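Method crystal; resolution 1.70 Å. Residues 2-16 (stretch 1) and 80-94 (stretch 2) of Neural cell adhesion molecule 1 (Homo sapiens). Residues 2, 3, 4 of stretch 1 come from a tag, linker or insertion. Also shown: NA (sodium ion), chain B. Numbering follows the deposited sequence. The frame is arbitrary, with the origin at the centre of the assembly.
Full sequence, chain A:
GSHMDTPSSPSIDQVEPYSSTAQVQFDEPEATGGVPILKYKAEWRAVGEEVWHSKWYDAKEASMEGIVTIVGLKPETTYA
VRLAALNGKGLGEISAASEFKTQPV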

# COMPACT_ATOMS: atom_id res chain seq x y z
N SER A 2 2.49 15.65 24.70
CA SER A 2 1.16 15.25 25.28
C SER A 2 0.27 14.52 24.27
O SER A 2 -0.76 13.95 24.65
CB SER A 2 0.45 16.47 25.85
N HIS A 3 0.66 14.51 23.00
CA HIS A 3 -0.20 13.94 21.97
C HIS A 3 0.53 13.06 20.96
O HIS A 3 1.60 13.40 20.46
CB HIS A 3 -0.97 15.04 21.25
CG HIS A 3 -2.41 14.72 21.03
ND1 HIS A 3 -3.27 14.45 22.07
CD2 HIS A 3 -3.14 14.64 19.90
CE1 HIS A 3 -4.48 14.20 21.59
NE2 HIS A 3 -4.43 14.32 20.27
N MET A 4 -0.09 11.91 20.70
CA MET A 4 0.37 10.94 19.73
C MET A 4 0.10 11.49 18.35
O MET A 4 -0.84 12.26 18.16
CB MET A 4 -0.42 9.64 19.88
CG MET A 4 -0.80 9.25 21.32
SD MET A 4 -1.65 10.49 22.35
CE MET A 4 -3.23 10.65 21.56
N ASP A 5 0.92 11.11 17.37
CA ASP A 5 0.52 11.41 16.01
C ASP A 5 0.24 10.17 15.17
O ASP A 5 0.28 9.04 15.65
CB ASP A 5 1.49 12.39 15.32
CG ASP A 5 2.93 12.10 15.61
OD1 ASP A 5 3.67 13.06 15.97
OD2 ASP A 5 3.34 10.94 15.47
N THR A 6 -0.08 10.43 13.91
CA THR A 6 -0.30 9.39 12.92
C THR A 6 1.06 8.71 12.60
O THR A 6 2.12 9.28 12.90
CB THR A 6 -0.92 10.04 11.67
OG1 THR A 6 -0.18 11.23 11.36
CG2 THR A 6 -2.37 10.42 11.95
N PRO A 7 1.03 7.48 12.02
CA PRO A 7 2.26 6.72 11.71
C PRO A 7 3.18 7.35 10.66
O PRO A 7 2.74 8.16 9.82
CB PRO A 7 1.73 5.39 11.19
CG PRO A 7 0.33 5.30 11.70
CD PRO A 7 -0.17 6.70 11.66
N SER A 8 4.45 6.97 10.68
CA SER A 8 5.35 7.36 9.61
C SER A 8 5.06 6.44 8.42
O SER A 8 4.19 5.56 8.52
CB SER A 8 6.83 7.26 10.03
OG SER A 8 7.20 5.91 10.25
N SER A 9 5.78 6.63 7.32
CA SER A 9 5.41 5.94 6.07
C SER A 9 5.87 4.50 6.06
O SER A 9 6.96 4.19 6.57
CB SER A 9 5.93 6.68 4.85
OG SER A 9 7.34 6.78 4.89
N PRO A 10 5.04 3.60 5.49
CA PRO A 10 5.51 2.25 5.18
C PRO A 10 6.52 2.35 4.04
O PRO A 10 6.61 3.40 3.40
CB PRO A 10 4.24 1.52 4.73
CG PRO A 10 3.10 2.38 5.16
CD PRO A 10 3.62 3.77 5.12
N SER A 11 7.29 1.29 3.83
CA SER A 11 8.22 1.22 2.69
C SER A 11 7.78 0.08 1.79
O SER A 11 7.54 -1.00 2.29
CB SER A 11 9.65 0.92 3.16
OG SER A 11 10.30 2.08 3.62
N ILE A 12 7.70 0.33 0.49
CA ILE A 12 7.47 -0.74 -0.49
C ILE A 12 8.81 -1.33 -0.97
O ILE A 12 9.66 -0.63 -1.52
CB ILE A 12 6.58 -0.28 -1.70
CG1 ILE A 12 5.18 0.15 -1.23
CG2 ILE A 12 6.47 -1.40 -2.74
CD1 ILE A 12 4.30 0.81 -2.32
N ASP A 13 8.99 -2.62 -0.73
CA ASP A 13 10.20 -3.32 -1.14
C ASP A 13 10.16 -3.68 -2.63
O ASP A 13 11.03 -3.25 -3.41
CB ASP A 13 10.44 -4.55 -0.27
CG ASP A 13 11.01 -4.19 1.10
OD1 ASP A 13 11.09 -2.99 1.45
OD2 ASP A 13 11.41 -5.12 1.85
N GLN A 14 9.15 -4.46 -3.01
CA GLN A 14 8.90 -4.80 -4.41
C GLN A 14 7.44 -5.15 -4.62
O GLN A 14 6.70 -5.39 -3.66
CB GLN A 14 9.79 -5.98 -4.87
CG GLN A 14 9.50 -7.29 -4.16
CD GLN A 14 10.38 -8.41 -4.66
OE1 GLN A 14 11.60 -8.39 -4.48
NE2 GLN A 14 9.77 -9.41 -5.29
N VAL A 15 7.03 -5.17 -5.89
CA VAL A 15 5.70 -5.59 -6.28
C VAL A 15 5.81 -6.75 -7.26
O VAL A 15 6.53 -6.66 -8.27
CB VAL A 15 4.94 -4.44 -6.93
CG1 VAL A 15 3.52 -4.89 -7.29
CG2 VAL A 15 4.95 -3.19 -6.03
N GLU A 16 5.15 -7.86 -6.96
CA GLU A 16 5.16 -9.00 -7.86
C GLU A 16 3.82 -9.01 -8.57
O GLU A 16 2.80 -9.39 -7.99
CB GLU A 16 5.41 -10.32 -7.12
CG GLU A 16 6.64 -10.32 -6.23
CD GLU A 16 6.47 -11.20 -5.00
OE1 GLU A 16 6.18 -10.63 -3.92
OE2 GLU A 16 6.61 -12.45 -5.10
NA NA B . 12.31 -3.79 3.63
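Stretch 2, residues 80-94: AVRLAALNGKGLGEI

Stretch 2 folds back across stretch 1 as a β-strand, residues 80-87, followed by a type I turn from Asn 87 to Gly 90 and a return segment, burying 877 Å² in total. The strand runs roughly against residues 11-16, its N-to-C direction at 137° to theirs and the axes 7.5 Å apart at closest approach. That spacing is too wide for backbone pairing between these strands, so side chains fill the gap. Val 81, Leu 83, Ala 85 and Asn 87 point their CA-to-CB bonds toward stretch 1, whereas Arg 82, Ala 84 and Leu 86 point away, the alternation expected of an extended chain.

Near the N-terminal end of this stretch, Val 81 (chi1 p) places CG1 4.0 Å from CG2 of Val 15, whose chi1 is t, and also 4.0 Å from CD1 of Ile 12. The extended m,t rotamer of Ile 12 carries its CD1 across the gap to 3.5 Å from O of Val 81, so that this side chain lies against backbone as well as side chain. Leu 83, also m,t, brings CD1 to 4.4 Å from CG1 of Ile 12, while its CB lies 4.1 Å from CG of Pro 10. The same proline packs CD 3.4 Å from O of Leu 83. Farther along, Pro 7 meets the small side chain of Ala 85, CB to CB, at 3.8 Å. Both prolines have a C-gamma exo pucker.

Asn 87 closes the strand and anchors the turn. With chi1 p and chi2 near 6°, its amide is oriented to serve two partners: ND2 donates to O of Asp 5 (3.1 Å, nearly linear at 173°), and OD1 accepts from N of Lys 89 at 3.0 Å. The side chain thus ties the turn to stretch 1 while CD of Pro 7 rests 3.5 Å from CG of Asn 87. Lys 89 contributes the largest covered area, 112 Å². The m,m,m,t conformation of Lys 89 curls the aliphatic chain past stretch 1, with CB of Lys 89 3.8 Å from CG2 of Thr 6, and delivers NZ of Lys 89 to 2.7 Å from NE2 of His 3 and 3.0 Å from CE of Met 4. His 3 and Met 4 are tag residues. Gly 90 adopts a phi of 134°, where a CB would be jammed against the preceding carbonyl oxygen.

Beyond the turn, Gly 92 passes close to Pro 7, its CA 3.2 Å from O of Pro 7 in a CA-H...O contact; a CB here would clash with that oxygen. O of Pro 7 also accepts a hydrogen bond from N of Glu 93 (3.1 Å), and CA of Ser 9 approaches O of Glu 93 at 3.3 Å. The t,t side chain of Glu 93 extends its carboxylate to water 2, which donates to OE1 of Glu 93 at 3.2 Å and accepts from N of Ser 9 at 3.2 Å. Water 1 fills a polar gap, donating to O of Ser 8 (2.9 Å) and O of Glu 93 (2.8 Å) and accepting from N of Ala 85 (2.9 Å).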

# COMPACT_ATOMS: atom_id res chain seq x y z
N ALA A 80 1.20 2.90 -10.69
CA ALA A 80 1.86 3.39 -9.47
C ALA A 80 1.04 2.92 -8.28
O ALA A 80 -0.19 3.00 -8.34
CB ALA A 80 1.95 4.93 -9.47
N VAL A 81 1.73 2.45 -7.24
CA VAL A 81 1.10 2.09 -5.96
C VAL A 81 1.85 2.75 -4.79
O VAL A 81 3.06 2.96 -4.83
CB VAL A 81 0.98 0.55 -5.78
CG1 VAL A 81 2.33 -0.13 -5.70
CG2 VAL A 81 0.12 0.18 -4.57
N ARG A 82 1.08 3.12 -3.77
CA ARG A 82 1.61 3.63 -2.51
C ARG A 82 0.76 3.09 -1.36
O ARG A 82 -0.38 2.63 -1.58
CB ARG A 82 1.61 5.17 -2.55
CG ARG A 82 0.23 5.80 -2.66
CD ARG A 82 0.30 7.22 -3.25
NE ARG A 82 -0.88 7.97 -2.84
CZ ARG A 82 -1.10 9.26 -3.07
NH1 ARG A 82 -0.22 10.01 -3.72
NH2 ARG A 82 -2.23 9.80 -2.64
N LEU A 83 1.33 3.12 -0.16
CA LEU A 83 0.74 2.57 1.06
C LEU A 83 0.81 3.59 2.18
O LEU A 83 1.81 4.29 2.32
CB LEU A 83 1.52 1.37 1.56
CG LEU A 83 1.39 -0.01 0.94
CD1 LEU A 83 2.23 -0.93 1.80
CD2 LEU A 83 -0.06 -0.49 0.92
N ALA A 84 -0.23 3.59 3.00
CA ALA A 84 -0.29 4.37 4.24
C ALA A 84 -0.84 3.48 5.35
O ALA A 84 -1.66 2.60 5.10
CB ALA A 84 -1.17 5.58 4.07
N ALA A 85 -0.33 3.70 6.57
CA ALA A 85 -0.82 3.06 7.78
C ALA A 85 -1.84 3.95 8.46
O ALA A 85 -1.69 5.19 8.50
CB ALA A 85 0.32 2.80 8.76
N LEU A 86 -2.88 3.31 8.97
CA LEU A 86 -3.89 3.98 9.77
C LEU A 86 -3.69 3.62 11.24
O LEU A 86 -3.61 2.42 11.57
CB LEU A 86 -5.29 3.52 9.34
CG LEU A 86 -6.50 4.17 10.02
CD1 LEU A 86 -6.79 5.56 9.45
CD2 LEU A 86 -7.69 3.28 9.81
N ASN A 87 -3.60 4.63 12.11
CA ASN A 87 -3.79 4.37 13.55
C ASN A 87 -5.00 5.12 14.12
O ASN A 87 -5.79 5.69 13.36
CB ASN A 87 -2.50 4.59 14.40
CG ASN A 87 -2.08 6.05 14.51
OD1 ASN A 87 -2.77 6.99 14.06
ND2 ASN A 87 -0.90 6.25 15.10
N GLY A 88 -5.14 5.10 15.45
CA GLY A 88 -6.23 5.76 16.15
C GLY A 88 -6.37 7.25 15.87
O GLY A 88 -7.47 7.80 16.03
N LYS A 89 -5.28 7.90 15.46
CA LYS A 89 -5.24 9.33 15.16
C LYS A 89 -5.69 9.63 13.73
O LYS A 89 -6.12 10.73 13.42
CB LYS A 89 -3.83 9.92 15.39
CG LYS A 89 -3.18 9.62 16.77
CD LYS A 89 -4.07 9.98 17.94
CE LYS A 89 -4.05 11.48 18.18
NZ LYS A 89 -4.89 11.85 19.37
N GLY A 90 -5.58 8.63 12.85
CA GLY A 90 -5.96 8.78 11.44
C GLY A 90 -4.90 8.19 10.53
O GLY A 90 -4.08 7.36 10.97
N LEU A 91 -4.91 8.60 9.26
CA LEU A 91 -3.95 8.12 8.26
C LEU A 91 -2.57 8.79 8.33
O LEU A 91 -2.45 10.03 8.34
CB LEU A 91 -4.55 8.26 6.86
CG LEU A 91 -4.15 7.20 5.83
CD1 LEU A 91 -4.60 5.80 6.24
CD2 LEU A 91 -4.74 7.58 4.47
N GLY A 92 -1.53 7.96 8.36
CA GLY A 92 -0.15 8.44 8.36
C GLY A 92 0.44 8.79 7.00
O GLY A 92 -0.26 8.80 5.97
N GLU A 93 1.74 9.07 6.99
CA GLU A 93 2.45 9.46 5.79
C GLU A 93 2.37 8.36 4.73
O GLU A 93 2.56 7.20 5.04
CB GLU A 93 3.93 9.70 6.12
CG GLU A 93 4.58 10.69 5.19
CD GLU A 93 6.08 10.80 5.39
OE1 GLU A 93 6.58 10.34 6.44
OE2 GLU A 93 6.75 11.34 4.49
N ILE A 94 2.08 8.75 3.49
CA ILE A 94 2.07 7.82 2.36
C ILE A 94 3.50 7.46 1.99
O ILE A 94 4.41 8.32 2.03
CB ILE A 94 1.34 8.40 1.12
CG1 ILE A 94 2.11 9.60 0.54
CG2 ILE A 94 -0.08 8.80 1.48
CD1 ILE A 94 1.38 10.35 -0.58
O HOH W 1 1.66 5.67 7.18
O HOH W 2 8.62 8.00 7.27